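PDB 3DM5: signal recognition 54 kDa protein from Pyrococcus furiosus, which belongs to the SRP54 family of signal recognition particle proteins and joins a helical bundle, a P-loop-type nucleotide-binding domain that holds GDP here, and a further helical domain. Local coordinates for residues Leu103-Ile108 with Ile217-Gly222; Gly132-Asp137 with Glu157-Pro162; Ser136-Pro141 with Asp189-His194. All blocks are in the same frame, centred on the assembly; numbering follows the deposited sequence.

In the fold
All three contacts belong to one nucleotide-binding domain and illustrate how a largely parallel sheet delivers loops to a ligand. Contact 1 joins two strands in mid-sheet, contact 2 joins the edge strand 157-159 to strand 131-135, and their centres lie about 16 Å apart. Contact 3 is made where two neighbouring strands run out into loops, and it touches contacts 1 and 2: Thr190 OG1 probably hydrogen-bonds Met105 O at 2.6 Å, and Val134 O probably accepts from Asp189 N at 2.9 Å. Along the chain, contacts 2 and 3 are nested inside contact 1. Arg140 of contact 3 reaches GDP directly, whereas the side chains of Val219 and Cys135 stay about 7 Å and 10 Å away.

Contact 1. Residues Leu103-Ile108 with Ile217-Gly222; sequences LLMVGI and ILVIDG
Met105 and Ile217 carry much of the apolar contact, their side chains lying side by side and pointing the same way from one face of the sheet. Met105 SD sits 3.7 Å from Ile217 CB and is equally near Ile217 CD1, while CE continues to Val219, meeting CG2 at 4.1 Å. The bend at chi2 (-74°) sets SD beside Ile217, and that at chi3 (-73°) turns CE toward Val219. On the other face, two methyl groups meet, Val106 CG2 and Leu218 CD1, at 3.9 Å. Between the two faces run three backbone hydrogen bonds: Ile217 N to Leu104 O (2.7 Å), Val106 N to Ile217 O (2.9 Å) and Val219 N to Val106 O (2.9 Å). These are adjacent parallel strands, twisted by 33°, at the centre of a P-loop NTPase fold. The first leads into Gly107, consistent with the start of the Walker A loop, while the second ends at Asp221. Beyond the last direct bond a water bridges the separating chains, accepting from Ile108 N at 2.9 Å and donating to Val219 O at 2.7 Å. Further out, strand 185-189 pairs with the far edge of strand 101-106 through residues such as Ile186 and Val188. Val117 and Leu120 of helix 113-125 pack on Met105, and on the opposite face Phe235 of helix 228-237 touches both Val106 and Leu218.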
loop_
_atom_site.group_PDB
_atom_site.type_symbol
_atom_site.label_atom_id
_atom_site.label_comp_id
_atom_site.label_asym_id
_atom_site.label_seq_id
_atom_site.Cartn_x
_atom_site.Cartn_y
_atom_site.Cartn_z
ATOM N N LEU A 103 4.683 21.532 -37.649
ATOM C CA LEU A 103 4.897 20.396 -36.752
ATOM C C LEU A 103 3.873 19.339 -37.090
ATOM O O LEU A 103 2.656 19.601 -37.079
ATOM C CB LEU A 103 4.779 20.829 -35.288
ATOM C CG LEU A 103 5.656 22.020 -34.877
ATOM C CD1 LEU A 103 5.428 22.385 -33.420
ATOM C CD2 LEU A 103 7.124 21.745 -35.164
ATOM N N LEU A 104 4.359 18.150 -37.416
ATOM C CA LEU A 104 3.472 17.078 -37.834
ATOM C C LEU A 104 3.351 16.067 -36.700
ATOM O O LEU A 104 4.355 15.505 -36.255
ATOM C CB LEU A 104 3.984 16.430 -39.135
ATOM C CG LEU A 104 3.338 15.123 -39.602
ATOM C CD1 LEU A 104 1.923 15.381 -40.086
ATOM C CD2 LEU A 104 4.182 14.497 -40.701
ATOM N N MET A 105 2.124 15.857 -36.218
ATOM C CA MET A 105 1.889 15.000 -35.048
ATOM C C MET A 105 1.311 13.642 -35.426
ATOM O O MET A 105 0.301 13.560 -36.113
ATOM C CB MET A 105 0.954 15.686 -34.065
ATOM C CG MET A 105 1.253 17.158 -33.912
ATOM S SD MET A 105 2.743 17.436 -32.967
ATOM C CE MET A 105 2.137 17.011 -31.325
ATOM N N VAL A 106 1.957 12.577 -34.961
ATOM C CA VAL A 106 1.524 11.217 -35.260
ATOM C C VAL A 106 1.354 10.449 -33.951
ATOM O O VAL A 106 1.936 10.821 -32.930
ATOM C CB VAL A 106 2.519 10.504 -36.255
ATOM C CG1 VAL A 106 2.510 11.219 -37.564
ATOM C CG2 VAL A 106 3.904 10.536 -35.728
ATOM N N GLY A 107 0.535 9.401 -33.970
ATOM C CA GLY A 107 0.251 8.628 -32.770
ATOM C C GLY A 107 -0.959 7.723 -32.897
ATOM O O GLY A 107 -1.871 7.979 -33.677
ATOM N N ILE A 108 -0.988 6.663 -32.105
ATOM C CA ILE A 108 -2.100 5.729 -32.197
ATOM C C ILE A 108 -3.259 6.166 -31.309
ATOM O O ILE A 108 -3.094 7.059 -30.476
ATOM C CB ILE A 108 -1.656 4.290 -31.885
ATOM C CG1 ILE A 108 -1.687 4.001 -30.394
ATOM C CG2 ILE A 108 -0.257 4.054 -32.379
ATOM C CD1 ILE A 108 -0.728 2.897 -30.054
ATOM N N ILE A 217 6.483 14.683 -34.840
ATOM C CA ILE A 217 6.424 14.416 -33.402
ATOM C C ILE A 217 5.496 13.258 -33.128
ATOM O O ILE A 217 4.299 13.325 -33.412
ATOM C CB ILE A 217 5.917 15.617 -32.605
ATOM C CG1 ILE A 217 6.837 16.815 -32.773
ATOM C CG2 ILE A 217 5.849 15.277 -31.147
ATOM C CD1 ILE A 217 6.304 18.071 -32.105
ATOM N N LEU A 218 6.073 12.182 -32.604
ATOM C CA LEU A 218 5.327 10.991 -32.222
ATOM C C LEU A 218 4.900 11.127 -30.758
ATOM O O LEU A 218 5.709 11.452 -29.882
ATOM C CB LEU A 218 6.182 9.740 -32.415
ATOM C CG LEU A 218 5.504 8.477 -31.865
ATOM C CD1 LEU A 218 4.149 8.269 -32.565
ATOM C CD2 LEU A 218 6.408 7.248 -31.962
ATOM N N VAL A 219 3.618 10.909 -30.516
ATOM C CA VAL A 219 3.028 11.032 -29.188
ATOM C C VAL A 219 2.859 9.635 -28.599
ATOM O O VAL A 219 2.129 8.820 -29.127
ATOM C CB VAL A 219 1.683 11.764 -29.278
ATOM C CG1 VAL A 219 0.983 11.767 -27.936
ATOM C CG2 VAL A 219 1.909 13.184 -29.772
ATOM N N ILE A 220 3.597 9.344 -27.536
ATOM C CA ILE A 220 3.567 8.025 -26.910
ATOM C C ILE A 220 2.902 8.086 -25.541
ATOM O O ILE A 220 3.233 8.937 -24.708
ATOM C CB ILE A 220 4.986 7.446 -26.702
ATOM C CG1 ILE A 220 5.779 7.458 -28.003
ATOM C CG2 ILE A 220 4.921 6.026 -26.167
ATOM C CD1 ILE A 220 7.110 6.769 -27.876
ATOM N N ASP A 221 1.974 7.164 -25.321
ATOM C CA ASP A 221 1.306 6.987 -24.038
ATOM C C ASP A 221 2.284 6.348 -23.058
ATOM O O ASP A 221 2.707 5.209 -23.228
ATOM C CB ASP A 221 0.069 6.120 -24.262
ATOM C CG ASP A 221 -0.636 5.739 -22.984
ATOM O OD1 ASP A 221 -0.013 5.802 -21.897
ATOM O OD2 ASP A 221 -1.823 5.354 -23.085
ATOM N N GLY A 222 2.657 7.101 -22.032
ATOM C CA GLY A 222 3.692 6.660 -21.119
ATOM C C GLY A 222 3.264 5.572 -20.148
ATOM O O GLY A 222 4.075 5.065 -19.403
HETATM O O HOH W 1 1.205 6.509 -30.222
#

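Contact 2. Residues Gly132-Asp137 with Glu157-Pro162; sequences GVVCSD and EVFGNP
Val133 lies opposite Val158, and Val134 opposite Phe159, in a regular parallel register, the strand axes 4.6 Å apart and turned 24° against each other. Val133 N donates to Glu157 O (2.9 Å), Phe159 N returns a bond to Val133 O (2.8 Å), and Cys135 N closes the series on Phe159 O (2.8 Å). Val133 and Phe159 thus each use both N and O across the gap. The two strands are the ends of a beta-alpha-beta unit, linked by helix 142-151, and strand 157-159 is the outermost on this side of the domain's sheet. Val133 and Val158 stand side by side on the face that this helix packs against, with Val133 CG2 3.8 Å from Val158 CG1 and almost as near the other methyl, CG2. Leu151 and Leu147 of the helix touch Val133 and Cys135 there. On the opposite face Phe159, with CG anti to its backbone N (chi1 174°), sets its ring alongside Val134, whose CG1 meets it obliquely, 4.2 Å from Phe159 CD2. The phenylalanine also touches Leu170 of helix 167-180, while Glu157 reaches Tyr177 of the same helix.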
loop_
_atom_site.group_PDB
_atom_site.type_symbol
_atom_site.label_atom_id
_atom_site.label_comp_id
_atom_site.label_asym_id
_atom_site.label_seq_id
_atom_site.Cartn_x
_atom_site.Cartn_y
_atom_site.Cartn_z
ATOM N N GLY A 132 -1.961 28.002 -35.910
ATOM C CA GLY A 132 -3.077 27.320 -36.524
ATOM C C GLY A 132 -2.899 25.820 -36.387
ATOM O O GLY A 132 -1.787 25.309 -36.506
ATOM N N VAL A 133 -3.979 25.105 -36.113
ATOM C CA VAL A 133 -3.909 23.663 -36.135
ATOM C C VAL A 133 -4.733 23.181 -37.296
ATOM O O VAL A 133 -5.761 23.766 -37.643
ATOM C CB VAL A 133 -4.351 22.962 -34.781
ATOM C CG1 VAL A 133 -4.251 23.916 -33.596
ATOM C CG2 VAL A 133 -5.750 22.364 -34.890
ATOM N N VAL A 134 -4.256 22.107 -37.897
ATOM C CA VAL A 134 -4.901 21.487 -39.032
ATOM C C VAL A 134 -5.248 20.094 -38.591
ATOM O O VAL A 134 -4.363 19.321 -38.239
ATOM C CB VAL A 134 -3.924 21.362 -40.221
ATOM C CG1 VAL A 134 -4.514 20.463 -41.334
ATOM C CG2 VAL A 134 -3.568 22.728 -40.741
ATOM N N CYS A 135 -6.529 19.763 -38.614
ATOM C CA CYS A 135 -6.958 18.433 -38.222
ATOM C C CYS A 135 -7.168 17.538 -39.446
ATOM O O CYS A 135 -8.207 17.611 -40.100
ATOM C CB CYS A 135 -8.239 18.523 -37.404
ATOM S SG CYS A 135 -9.041 16.949 -37.098
ATOM N N SER A 136 -6.181 16.701 -39.756
ATOM C CA SER A 136 -6.318 15.790 -40.880
ATOM C C SER A 136 -6.593 14.367 -40.406
ATOM O O SER A 136 -6.256 13.401 -41.081
ATOM C CB SER A 136 -5.084 15.848 -41.793
ATOM O OG SER A 136 -3.912 15.412 -41.131
ATOM N N ASP A 137 -7.208 14.257 -39.230
ATOM C CA ASP A 137 -7.525 12.967 -38.609
ATOM C C ASP A 137 -8.827 12.429 -39.172
ATOM O O ASP A 137 -9.907 12.709 -38.647
ATOM C CB ASP A 137 -7.630 13.106 -37.081
ATOM C CG ASP A 137 -7.650 11.754 -36.351
ATOM O OD1 ASP A 137 -7.746 10.708 -37.016
ATOM O OD2 ASP A 137 -7.566 11.744 -35.096
ATOM N N GLU A 157 -7.094 29.068 -34.341
ATOM C CA GLU A 157 -7.780 28.456 -35.467
ATOM C C GLU A 157 -7.561 26.955 -35.584
ATOM O O GLU A 157 -6.443 26.458 -35.474
ATOM C CB GLU A 157 -7.381 29.122 -36.789
ATOM C CG GLU A 157 -7.607 28.221 -37.992
ATOM C CD GLU A 157 -7.836 28.989 -39.276
ATOM O OE1 GLU A 157 -7.317 30.123 -39.392
ATOM O OE2 GLU A 157 -8.542 28.447 -40.161
ATOM N N VAL A 158 -8.656 26.252 -35.834
ATOM C CA VAL A 158 -8.633 24.828 -36.095
ATOM C C VAL A 158 -9.235 24.577 -37.479
ATOM O O VAL A 158 -10.461 24.635 -37.635
ATOM C CB VAL A 158 -9.483 24.049 -35.043
ATOM C CG1 VAL A 158 -9.518 22.561 -35.345
ATOM C CG2 VAL A 158 -8.962 24.285 -33.659
ATOM N N PHE A 159 -8.383 24.294 -38.473
ATOM C CA PHE A 159 -8.843 23.908 -39.814
ATOM C C PHE A 159 -9.225 22.447 -39.827
ATOM O O PHE A 159 -8.478 21.609 -39.350
ATOM C CB PHE A 159 -7.756 24.134 -40.880
ATOM C CG PHE A 159 -8.140 23.624 -42.253
ATOM C CD1 PHE A 159 -8.590 24.498 -43.228
ATOM C CD2 PHE A 159 -8.082 22.263 -42.556
ATOM C CE1 PHE A 159 -8.962 24.038 -44.478
ATOM C CE2 PHE A 159 -8.457 21.787 -43.816
ATOM C CZ PHE A 159 -8.899 22.682 -44.778
ATOM N N GLY A 160 -10.378 22.122 -40.387
ATOM C CA GLY A 160 -10.744 20.725 -40.490
ATOM C C GLY A 160 -11.815 20.513 -41.525
ATOM O O GLY A 160 -12.160 21.422 -42.287
ATOM N N ASN A 161 -12.320 19.288 -41.563
ATOM C CA ASN A 161 -13.488 18.943 -42.359
ATOM C C ASN A 161 -13.892 17.511 -42.103
ATOM O O ASN A 161 -13.539 16.622 -42.884
ATOM C CB ASN A 161 -13.245 19.126 -43.856
ATOM C CG ASN A 161 -14.426 18.646 -44.685
ATOM O OD1 ASN A 161 -15.513 18.378 -44.147
ATOM N ND2 ASN A 161 -14.223 18.533 -45.995
ATOM N N PRO A 162 -14.636 17.281 -41.006
ATOM C CA PRO A 162 -15.099 15.931 -40.663
ATOM C C PRO A 162 -15.715 15.197 -41.869
ATOM O O PRO A 162 -15.983 13.995 -41.789
ATOM C CB PRO A 162 -16.144 16.191 -39.570
ATOM C CG PRO A 162 -15.693 17.461 -38.914
ATOM C CD PRO A 162 -15.064 18.288 -40.014
#

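Contact 3. Residues Ser136-Pro141 with Asp189-His194; sequences SDTWRP and DTAGRH. With GDP (guanosine-5'-diphosphate), chain J.
Ser136 is held by Asp189 at the buried end of this contact, where one carbonyl oxygen takes two hydrogens. Asp189 O accepts from Ser136 N at 2.8 Å and from Ser136 OG at 3.2 Å, both arriving from the same face of its plane, with the hydroxyl well above that plane. OG sits between the backbone N and the carbonyl carbon (chi1 64°), which brings it to the same oxygen as its own N. Next to it, Asp137 OD1 lies beside Ala191 CA and 3.6 Å from Ala191 CB. The same OD1 accepts weak hydrogen bonds from Trp139 N and Arg140 N, the loop curling round the carboxylate. Asp137 OD2 and Asp189 OD2 are 4.2 Å apart, and Lys113 makes a long, weak ion pair with each residue.

At the other end, by contrast, Trp139 and His194 are exposed and meet by packing. Trp139 CB touches Ala191 CB at 3.7 Å. Gly192 O lies over one indole face, toward the rim, and over the same face Arg193 CA makes a CH-pi contact 3.7 Å from the six-membered ring centroid. His194 is turned obliquely to the indole, the planes at 70°, with ND1 at the ring's edge.

DTWRP begins the DTxRxxA motif, and DTAGR is another signature of SRP-type P-loop proteins. The first loop supplies Arg140 to the GDP pocket: NH1 makes a weak hydrogen bond of 3.1 Å to GDP O2B, while NH2 is hydrogen-bonded to Gln146 OE1. The loops leave neighbouring strands 131-135 and 185-189; Ser136 and Thr138 rest on helix 167-180, Thr190 and Arg193 on helix 198-211.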
loop_
_atom_site.group_PDB
_atom_site.type_symbol
_atom_site.label_atom_id
_atom_site.label_comp_id
_atom_site.label_asym_id
_atom_site.label_seq_id
_atom_site.Cartn_x
_atom_site.Cartn_y
_atom_site.Cartn_z
ATOM N N SER A 136 -6.181 16.701 -39.756
ATOM C CA SER A 136 -6.318 15.790 -40.880
ATOM C C SER A 136 -6.593 14.367 -40.406
ATOM O O SER A 136 -6.256 13.401 -41.081
ATOM C CB SER A 136 -5.084 15.848 -41.793
ATOM O OG SER A 136 -3.912 15.412 -41.131
ATOM N N ASP A 137 -7.208 14.257 -39.230
ATOM C CA ASP A 137 -7.525 12.967 -38.609
ATOM C C ASP A 137 -8.827 12.429 -39.172
ATOM O O ASP A 137 -9.907 12.709 -38.647
ATOM C CB ASP A 137 -7.630 13.106 -37.081
ATOM C CG ASP A 137 -7.650 11.754 -36.351
ATOM O OD1 ASP A 137 -7.746 10.708 -37.016
ATOM O OD2 ASP A 137 -7.566 11.744 -35.096
ATOM N N THR A 138 -8.703 11.655 -40.247
ATOM C CA THR A 138 -9.845 11.071 -40.936
ATOM C C THR A 138 -10.255 9.757 -40.273
ATOM O O THR A 138 -11.296 9.196 -40.595
ATOM C CB THR A 138 -9.525 10.822 -42.437
ATOM O OG1 THR A 138 -8.361 9.996 -42.552
ATOM C CG2 THR A 138 -9.262 12.133 -43.155
ATOM N N TRP A 139 -9.419 9.286 -39.347
ATOM C CA TRP A 139 -9.611 8.012 -38.631
ATOM C C TRP A 139 -10.635 8.092 -37.475
ATOM O O TRP A 139 -11.273 7.101 -37.125
ATOM C CB TRP A 139 -8.259 7.520 -38.105
ATOM C CG TRP A 139 -8.130 6.034 -37.988
ATOM C CD1 TRP A 139 -7.897 5.142 -39.002
ATOM C CD2 TRP A 139 -8.188 5.263 -36.779
ATOM N NE1 TRP A 139 -7.821 3.863 -38.496
ATOM C CE2 TRP A 139 -8.000 3.910 -37.138
ATOM C CE3 TRP A 139 -8.385 5.587 -35.430
ATOM C CZ2 TRP A 139 -8.011 2.878 -36.192
ATOM C CZ3 TRP A 139 -8.392 4.562 -34.493
ATOM C CH2 TRP A 139 -8.208 3.221 -34.880
ATOM N N ARG A 140 -10.758 9.270 -36.871
ATOM C CA ARG A 140 -11.818 9.561 -35.910
ATOM C C ARG A 140 -12.144 11.048 -35.997
ATOM O O ARG A 140 -11.688 11.840 -35.171
ATOM C CB ARG A 140 -11.423 9.164 -34.481
ATOM C CG ARG A 140 -9.922 9.275 -34.146
ATOM C CD ARG A 140 -9.711 9.450 -32.633
ATOM N NE ARG A 140 -10.703 10.385 -32.101
ATOM C CZ ARG A 140 -10.547 11.136 -31.013
ATOM N NH1 ARG A 140 -9.425 11.084 -30.303
ATOM N NH2 ARG A 140 -11.524 11.951 -30.644
ATOM N N PRO A 141 -12.928 11.429 -37.023
ATOM C CA PRO A 141 -13.327 12.802 -37.381
ATOM C C PRO A 141 -13.984 13.622 -36.254
ATOM O O PRO A 141 -14.090 14.850 -36.399
ATOM C CB PRO A 141 -14.325 12.585 -38.543
ATOM C CG PRO A 141 -14.717 11.121 -38.447
ATOM C CD PRO A 141 -13.455 10.457 -37.999
ATOM N N ASP A 189 -2.435 17.512 -37.100
ATOM C CA ASP A 189 -2.922 16.376 -36.348
ATOM C C ASP A 189 -3.355 15.316 -37.348
ATOM O O ASP A 189 -4.417 15.429 -37.956
ATOM C CB ASP A 189 -4.130 16.820 -35.493
ATOM C CG ASP A 189 -4.799 15.665 -34.756
ATOM O OD1 ASP A 189 -4.078 14.784 -34.252
ATOM O OD2 ASP A 189 -6.039 15.636 -34.674
ATOM N N THR A 190 -2.528 14.296 -37.528
ATOM C CA THR A 190 -2.791 13.268 -38.516
ATOM C C THR A 190 -3.697 12.194 -37.955
ATOM O O THR A 190 -4.052 12.221 -36.783
ATOM C CB THR A 190 -1.507 12.625 -38.991
ATOM O OG1 THR A 190 -0.824 12.042 -37.877
ATOM C CG2 THR A 190 -0.624 13.669 -39.610
ATOM N N ALA A 191 -4.079 11.255 -38.811
ATOM C CA ALA A 191 -4.976 10.186 -38.421
ATOM C C ALA A 191 -4.246 9.164 -37.566
ATOM O O ALA A 191 -3.139 8.738 -37.895
ATOM C CB ALA A 191 -5.540 9.521 -39.657
ATOM N N GLY A 192 -4.863 8.771 -36.462
ATOM C CA GLY A 192 -4.305 7.710 -35.651
ATOM C C GLY A 192 -4.586 6.374 -36.308
ATOM O O GLY A 192 -5.196 6.320 -37.375
ATOM N N ARG A 193 -4.122 5.296 -35.690
ATOM C CA ARG A 193 -4.523 3.956 -36.082
ATOM C C ARG A 193 -4.554 3.159 -34.794
ATOM O O ARG A 193 -4.256 3.707 -33.732
ATOM C CB ARG A 193 -3.552 3.344 -37.089
ATOM C CG ARG A 193 -3.208 4.260 -38.267
ATOM C CD ARG A 193 -3.322 3.533 -39.590
ATOM N NE ARG A 193 -3.063 2.107 -39.429
ATOM C CZ ARG A 193 -3.685 1.155 -40.117
ATOM N NH1 ARG A 193 -4.606 1.488 -41.018
ATOM N NH2 ARG A 193 -3.394 -0.127 -39.901
ATOM N N HIS A 194 -4.930 1.886 -34.861
ATOM C CA HIS A 194 -5.012 1.089 -33.642
ATOM C C HIS A 194 -3.654 0.800 -33.021
ATOM O O HIS A 194 -3.450 1.022 -31.834
ATOM C CB HIS A 194 -5.800 -0.198 -33.856
ATOM C CG HIS A 194 -7.166 -0.162 -33.244
ATOM N ND1 HIS A 194 -8.250 0.401 -33.873
ATOM C CD2 HIS A 194 -7.613 -0.618 -32.046
ATOM C CE1 HIS A 194 -9.318 0.286 -33.095
ATOM N NE2 HIS A 194 -8.953 -0.328 -31.985
HETATM P PB GDP J . -6.394 10.277 -28.895
HETATM O O1B GDP J . -5.209 9.680 -28.218
HETATM O O2B GDP J . -7.161 9.172 -29.579
HETATM O O3B GDP J . -5.938 11.322 -29.884
HETATM O O3A GDP J . -7.466 10.852 -27.835
HETATM P PA GDP J . -7.211 11.903 -26.648
HETATM O O1A GDP J . -8.509 12.415 -26.100
HETATM O O2A GDP J . -6.339 13.050 -27.071
HETATM O "O5'" GDP J . -6.531 10.973 -25.526
HETATM C "C5'" GDP J . -7.340 9.937 -24.983
HETATM C "C4'" GDP J . -7.458 10.070 -23.462
HETATM O "O4'" GDP J . -6.191 10.282 -22.797
HETATM C "C3'" GDP J . -8.356 11.234 -23.082
HETATM O "O3'" GDP J . -9.209 10.730 -22.049
HETATM C "C2'" GDP J . -7.397 12.290 -22.563
HETATM O "O2'" GDP J . -7.948 13.061 -21.520
HETATM C "C1'" GDP J . -6.292 11.453 -21.967
HETATM N N9 GDP J . -4.988 12.130 -21.904
HETATM C C8 GDP J . -4.253 12.647 -22.903
HETATM N N7 GDP J . -3.080 13.145 -22.424
HETATM C C5 GDP J . -3.061 12.924 -21.095
HETATM C C6 GDP J . -2.146 13.181 -19.952
HETATM O O6 GDP J . -1.031 13.736 -20.100
HETATM N N1 GDP J . -2.550 12.795 -18.736
HETATM C C2 GDP J . -3.726 12.180 -18.520
HETATM N N2 GDP J . -4.052 11.818 -17.262
HETATM N N3 GDP J . -4.603 11.906 -19.505
HETATM C C4 GDP J . -4.325 12.254 -20.773
#